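PDB 5YKR: probable aminotransferase from Pseudomonas aeruginosa, which is a probable class-III aminotransferase of the pyridoxal-phosphate-dependent superfamily. Local coordinates for residues D350-R353 / H354-L358; A436-A439 / E440-E443. All coordinates share one frame; numbering follows the deposited sequence.

Overall arrangement
Contact 1 (350-358) and contact 2 (436-443) are two local helix-start contacts in the C-terminal part of the chain, their centres about 12 Å apart and both on the same side of the chain's centre. Contact 1 comes first and lies in the opening turns of helix 349-372; contact 2 follows strand 430-432 and leads into helix 439-456. They touch directly. H354 NE2 and T437 O make a probable hydrogen bond at 2.8 Å, and L358 CD1 packs 3.4 Å from A439 N. The side chain of V442 also rests on helix 349-372. The cap and first turn of helix 439-456, with the loop before it, thus pack against helix 349-372 through H354 and L358, which joins these two helices of the class-III aminotransferase directly.

Contact 1: residues D350-R353 / H354-L358; sequences DAYR and HMFQL
Y352 and F356, one helical turn apart near the start of helix 349-372, meet through CD2 of the tyrosine and CE1 of the phenylalanine at 3.8 Å. This is an i to i+4 aromatic pair on an alpha-helix. F356 CE1 reaches the edge of the Y352 ring near its plane, but the two planes stand at 58°, so the pair is neither a stack nor a T-shaped contact. The F356 ring also lays one face over Y352 O, which is 3.1 Å from F356 CG; that same oxygen accepts the hydrogen bond from F356 N at 2.8 Å.

M355 supplies a second neighbour for the tyrosine. Its SD lies 4.8 Å from the centroid of the Y352 ring and 15° off the ring normal, a Met-aromatic contact, and M355 CG is 3.2 Å from A351 O. With CG anti to the carbonyl carbon (chi1 -70°) and the chain extended at chi2, SD is carried back to the tyrosine ring. Beyond the segments, Y352 OH bonds to I264 O, while M355 packs on F89 and A384.

Regular i to i+4 backbone bonds set the spacing beneath these groups, H354 N to D350 O being one of them. R353 then reaches back to D350: both end nitrogens grip a single oxygen, which lies in the guanidinium plane. R353 NH1 is 2.8 Å from D350 OD1, and R353 NH2 is 3.1 Å from D350 OD1.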
ATOM      1  N   ASP A 350     -14.336 -26.573  -3.968  1.00 16.52           N
ATOM      2  CA  ASP A 350     -15.798 -26.505  -4.010  1.00 17.27           C
ATOM      3  C   ASP A 350     -16.298 -25.093  -4.329  1.00 15.34           C
ATOM      4  O   ASP A 350     -17.271 -24.897  -5.067  1.00 16.58           O
ATOM      5  CB  ASP A 350     -16.426 -26.955  -2.673  1.00 19.83           C
ATOM      6  CG  ASP A 350     -16.349 -28.440  -2.405  1.00 23.07           C
ATOM      7  OD1 ASP A 350     -16.061 -29.240  -3.301  1.00 27.98           O
ATOM      8  OD2 ASP A 350     -16.626 -28.852  -1.231  1.00 28.60           O
ATOM      9  N   ALA A 351     -15.622 -24.103  -3.753  1.00 13.64           N
ATOM     10  CA  ALA A 351     -15.992 -22.700  -3.995  1.00 14.11           C
ATOM     11  C   ALA A 351     -15.839 -22.392  -5.492  1.00 13.37           C
ATOM     12  O   ALA A 351     -16.726 -21.804  -6.122  1.00 13.54           O
ATOM     13  CB  ALA A 351     -15.144 -21.768  -3.164  1.00 14.74           C
ATOM     14  N   TYR A 352     -14.679 -22.771  -6.030  1.00 13.68           N
ATOM     15  CA  TYR A 352     -14.429 -22.495  -7.433  1.00 13.67           C
ATOM     16  C   TYR A 352     -15.400 -23.264  -8.345  1.00 12.42           C
ATOM     17  O   TYR A 352     -15.817 -22.758  -9.366  1.00 14.45           O
ATOM     18  CB  TYR A 352     -12.987 -22.733  -7.796  1.00 13.67           C
ATOM     19  CG  TYR A 352     -12.059 -21.565  -7.503  1.00 13.15           C
ATOM     20  CD1 TYR A 352     -11.389 -21.451  -6.282  1.00 12.39           C
ATOM     21  CD2 TYR A 352     -11.785 -20.625  -8.474  1.00 14.26           C
ATOM     22  CE1 TYR A 352     -10.491 -20.414  -6.042  1.00 11.89           C
ATOM     23  CE2 TYR A 352     -10.931 -19.566  -8.224  1.00 12.72           C
ATOM     24  CZ  TYR A 352     -10.274 -19.469  -7.033  1.00 11.70           C
ATOM     25  OH  TYR A 352      -9.362 -18.458  -6.842  1.00 12.08           O
ATOM     26  N   ARG A 353     -15.745 -24.488  -7.990  1.00 13.51           N
ATOM     27  CA  ARG A 353     -16.685 -25.243  -8.790  1.00 15.00           C
ATOM     28  C   ARG A 353     -17.988 -24.481  -8.951  1.00 14.12           C
ATOM     29  O   ARG A 353     -18.545 -24.373 -10.061  1.00 14.67           O
ATOM     30  CB  ARG A 353     -16.918 -26.623  -8.204  1.00 18.16           C
ATOM     31  CG  ARG A 353     -17.812 -27.487  -9.088  1.00 21.77           C
ATOM     32  CD  ARG A 353     -17.974 -28.938  -8.557  1.00 27.15           C
ATOM     33  NE  ARG A 353     -16.752 -29.507  -7.961  1.00 34.54           N
ATOM     34  CZ  ARG A 353     -16.510 -29.592  -6.638  1.00 37.29           C
ATOM     35  NH1 ARG A 353     -17.442 -29.281  -5.726  1.00 44.85           N
ATOM     36  NH2 ARG A 353     -15.352 -30.055  -6.228  1.00 42.86           N
ATOM     37  N   HIS A 354     -18.510 -23.990  -7.835  1.00 14.41           N
ATOM     38  CA  HIS A 354     -19.729 -23.189  -7.854  1.00 14.17           C
ATOM     39  C   HIS A 354     -19.541 -21.924  -8.688  1.00 13.12           C
ATOM     40  O   HIS A 354     -20.381 -21.572  -9.534  1.00 15.19           O
ATOM     41  CB  HIS A 354     -20.141 -22.814  -6.438  1.00 15.16           C
ATOM     42  CG  HIS A 354     -21.345 -21.927  -6.369  1.00 16.75           C
ATOM     43  ND1 HIS A 354     -22.625 -22.439  -6.378  1.00 19.54           N
ATOM     44  CD2 HIS A 354     -21.477 -20.586  -6.281  1.00 16.45           C
ATOM     45  CE1 HIS A 354     -23.483 -21.442  -6.326  1.00 19.42           C
ATOM     46  NE2 HIS A 354     -22.814 -20.309  -6.274  1.00 17.74           N
ATOM     47  N   MET A 355     -18.453 -21.215  -8.442  1.00 12.90           N
ATOM     48  CA  MET A 355     -18.194 -19.969  -9.190  1.00 12.46           C
ATOM     49  C   MET A 355     -18.117 -20.227 -10.702  1.00 12.47           C
ATOM     50  O   MET A 355     -18.642 -19.444 -11.505  1.00 13.67           O
ATOM     51  CB  MET A 355     -16.895 -19.346  -8.667  1.00 13.03           C
ATOM     52  CG  MET A 355     -17.013 -18.786  -7.256  1.00 12.41           C
ATOM     53  SD  MET A 355     -15.471 -18.566  -6.363  1.00 12.96           S
ATOM     54  CE  MET A 355     -14.703 -17.259  -7.306  1.00 14.58           C
ATOM     55  N   PHE A 356     -17.495 -21.324 -11.082  1.00 12.91           N
ATOM     56  CA  PHE A 356     -17.363 -21.651 -12.532  1.00 13.54           C
ATOM     57  C   PHE A 356     -18.731 -21.979 -13.154  1.00 15.11           C
ATOM     58  O   PHE A 356     -19.032 -21.569 -14.269  1.00 14.70           O
ATOM     59  CB  PHE A 356     -16.480 -22.870 -12.758  1.00 14.04           C
ATOM     60  CG  PHE A 356     -15.050 -22.732 -12.388  1.00 14.99           C
ATOM     61  CD1 PHE A 356     -14.438 -21.503 -12.241  1.00 15.19           C
ATOM     62  CD2 PHE A 356     -14.301 -23.880 -12.188  1.00 19.01           C
ATOM     63  CE1 PHE A 356     -13.102 -21.400 -11.935  1.00 15.76           C
ATOM     64  CE2 PHE A 356     -12.957 -23.810 -11.841  1.00 21.47           C
ATOM     65  CZ  PHE A 356     -12.357 -22.544 -11.733  1.00 18.76           C
ATOM     66  N   GLN A 357     -19.554 -22.730 -12.426  1.00 15.38           N
ATOM     67  CA  GLN A 357     -20.871 -23.070 -12.960  1.00 16.30           C
ATOM     68  C   GLN A 357     -21.698 -21.793 -13.243  1.00 17.25           C
ATOM     69  O   GLN A 357     -22.335 -21.640 -14.302  1.00 17.52           O
ATOM     70  CB  GLN A 357     -21.616 -23.990 -11.969  1.00 18.57           C
ATOM     71  CG  GLN A 357     -23.055 -24.302 -12.334  1.00 22.83           C
ATOM     72  CD  GLN A 357     -23.758 -25.047 -11.224  1.00 29.80           C
ATOM     73  OE1 GLN A 357     -24.635 -24.503 -10.524  1.00 41.33           O
ATOM     74  NE2 GLN A 357     -23.400 -26.299 -11.061  1.00 37.94           N
ATOM     75  N   LEU A 358     -21.695 -20.884 -12.271  1.00 15.88           N
ATOM     76  CA  LEU A 358     -22.493 -19.663 -12.400  1.00 16.57           C
ATOM     77  C   LEU A 358     -21.898 -18.735 -13.470  1.00 15.78           C
ATOM     78  O   LEU A 358     -22.643 -18.109 -14.231  1.00 15.30           O
ATOM     79  CB  LEU A 358     -22.693 -18.961 -11.048  1.00 17.46           C
ATOM     80  CG  LEU A 358     -23.733 -19.515 -10.066  1.00 20.45           C
ATOM     81  CD1 LEU A 358     -25.120 -19.313 -10.633  1.00 24.44           C
ATOM     82  CD2 LEU A 358     -23.565 -20.993  -9.843  1.00 22.96           C
TER

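Contact 2: residues A436-A439 / E440-E443; sequences ATRA and EDVE
R438 meets two carboxylates in different ways, E440 over a face of its guanidinium and D441 at the edge. The E440 carboxylate stacks with its plane only 13° from that of the guanidinium; E440 OE2 is 3.7 Å from R438 NH1, a long ion pair to which no N-H points. The D441 carboxylate is turned 46° instead, and R438 NH2 gives D441 OD1 a bond of 2.8 Å on its syn lone pair. Weak bonds from NE add to this salt-bridge network.

R438 is also the N-cap residue of helix 439-456. Its backbone N bonds to D441 OD2 at 2.8 Å, reaching the oxygen from above the carboxylate plane, so D441 is held by both backbone and side chain of one residue. D441 turns its CG anti to the carbonyl carbon (chi1 -61°), which brings the carboxylate back over the cap. A water bridges the same OD2 to A436 O.

R438 O accepts from D441 N at 2.9 Å, and more weakly from V442 N. Residues 436-443 carry the loop after strand 430-432 into helix 439-456: T437 and D441 touch F80, while V442 packs on L358, Q361 and L362 of helix 349-372.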
ATOM      1  N   ALA A 436     -21.439 -16.970  -2.999  1.00 15.28           N
ATOM      2  CA  ALA A 436     -22.789 -16.531  -2.644  1.00 16.06           C
ATOM      3  C   ALA A 436     -23.683 -16.169  -3.869  1.00 16.53           C
ATOM      4  O   ALA A 436     -24.898 -15.971  -3.711  1.00 18.61           O
ATOM      5  CB  ALA A 436     -22.733 -15.365  -1.696  1.00 18.64           C
ATOM      6  N   THR A 437     -23.098 -16.090  -5.067  1.00 15.53           N
ATOM      7  CA  THR A 437     -23.898 -15.816  -6.270  1.00 15.57           C
ATOM      8  C   THR A 437     -24.895 -16.963  -6.501  1.00 17.24           C
ATOM      9  O   THR A 437     -24.567 -18.146  -6.262  1.00 18.96           O
ATOM     10  CB  THR A 437     -23.010 -15.616  -7.507  1.00 16.31           C
ATOM     11  OG1 THR A 437     -21.935 -14.702  -7.153  1.00 16.89           O
ATOM     12  CG2 THR A 437     -23.835 -15.121  -8.707  1.00 18.35           C
ATOM     13  N   ARG A 438     -26.118 -16.611  -6.867  1.00 20.00           N
ATOM     14  CA  ARG A 438     -27.151 -17.611  -7.120  1.00 20.63           C
ATOM     15  C   ARG A 438     -27.552 -17.583  -8.591  1.00 19.47           C
ATOM     16  O   ARG A 438     -27.385 -16.565  -9.278  1.00 17.67           O
ATOM     17  CB  ARG A 438     -28.386 -17.273  -6.267  1.00 24.05           C
ATOM     18  CG  ARG A 438     -28.172 -17.298  -4.758  1.00 26.95           C
ATOM     19  CD  ARG A 438     -29.305 -16.586  -4.009  1.00 33.49           C
ATOM     20  NE  ARG A 438     -29.561 -15.226  -4.552  1.00 45.63           N
ATOM     21  CZ  ARG A 438     -30.500 -14.364  -4.141  1.00 49.67           C
ATOM     22  NH1 ARG A 438     -31.325 -14.670  -3.135  1.00 53.12           N
ATOM     23  NH2 ARG A 438     -30.589 -13.162  -4.726  1.00 48.14           N
ATOM     24  N   ALA A 439     -28.109 -18.691  -9.066  1.00 19.58           N
ATOM     25  CA  ALA A 439     -28.564 -18.774 -10.456  1.00 18.95           C
ATOM     26  C   ALA A 439     -29.535 -17.646 -10.811  1.00 18.41           C
ATOM     27  O   ALA A 439     -29.443 -17.050 -11.887  1.00 18.07           O
ATOM     28  CB  ALA A 439     -29.215 -20.122 -10.693  1.00 21.45           C
ATOM     29  N   GLU A 440     -30.433 -17.304  -9.899  1.00 19.16           N
ATOM     30  CA  GLU A 440     -31.355 -16.188 -10.133  1.00 19.85           C
ATOM     31  C   GLU A 440     -30.671 -14.853 -10.378  1.00 18.47           C
ATOM     32  O   GLU A 440     -31.201 -13.983 -11.083  1.00 19.28           O
ATOM     33  CB  GLU A 440     -32.442 -16.066  -9.027  1.00 22.78           C
ATOM     34  CG  GLU A 440     -31.944 -15.686  -7.652  1.00 29.03           C
ATOM     35  CD  GLU A 440     -32.992 -15.826  -6.554  1.00 37.87           C
ATOM     36  OE1 GLU A 440     -33.913 -14.967  -6.508  1.00 51.74           O
ATOM     37  OE2 GLU A 440     -32.877 -16.778  -5.736  1.00 48.67           O
ATOM     38  N   ASP A 441     -29.508 -14.673  -9.752  1.00 16.40           N
ATOM     39  CA  ASP A 441     -28.774 -13.423  -9.892  1.00 16.01           C
ATOM     40  C   ASP A 441     -28.190 -13.326 -11.303  1.00 16.29           C
ATOM     41  O   ASP A 441     -28.220 -12.264 -11.938  1.00 16.24           O
ATOM     42  CB  ASP A 441     -27.602 -13.402  -8.911  1.00 16.43           C
ATOM     43  CG  ASP A 441     -28.006 -13.486  -7.465  1.00 18.75           C
ATOM     44  OD1 ASP A 441     -29.146 -13.095  -7.114  1.00 20.49           O
ATOM     45  OD2 ASP A 441     -27.141 -13.973  -6.664  1.00 21.25           O
ATOM     46  N   VAL A 442     -27.687 -14.444 -11.792  1.00 15.50           N
ATOM     47  CA  VAL A 442     -27.203 -14.524 -13.166  1.00 15.28           C
ATOM     48  C   VAL A 442     -28.354 -14.288 -14.160  1.00 15.68           C
ATOM     49  O   VAL A 442     -28.185 -13.550 -15.152  1.00 16.49           O
ATOM     50  CB  VAL A 442     -26.509 -15.861 -13.416  1.00 15.57           C
ATOM     51  CG1 VAL A 442     -26.176 -16.025 -14.883  1.00 17.14           C
ATOM     52  CG2 VAL A 442     -25.267 -15.978 -12.567  1.00 17.21           C
ATOM     53  N   GLU A 443     -29.512 -14.886 -13.896  1.00 16.31           N
ATOM     54  CA  GLU A 443     -30.660 -14.678 -14.769  1.00 18.37           C
ATOM     55  C   GLU A 443     -31.078 -13.212 -14.805  1.00 17.57           C
ATOM     56  O   GLU A 443     -31.458 -12.688 -15.877  1.00 18.93           O
ATOM     57  CB  GLU A 443     -31.824 -15.615 -14.326  1.00 21.11           C
ATOM     58  CG  GLU A 443     -31.501 -17.086 -14.555  1.00 26.79           C
ATOM     59  CD  GLU A 443     -32.281 -18.115 -13.678  1.00 38.33           C
ATOM     60  OE1 GLU A 443     -33.309 -17.786 -13.002  1.00 49.43           O
ATOM     61  OE2 GLU A 443     -31.851 -19.304 -13.670  1.00 47.61           O
TER
HETATM   62  O   HOH W   1     -27.133 -13.934  -3.913  1.00 35.73           O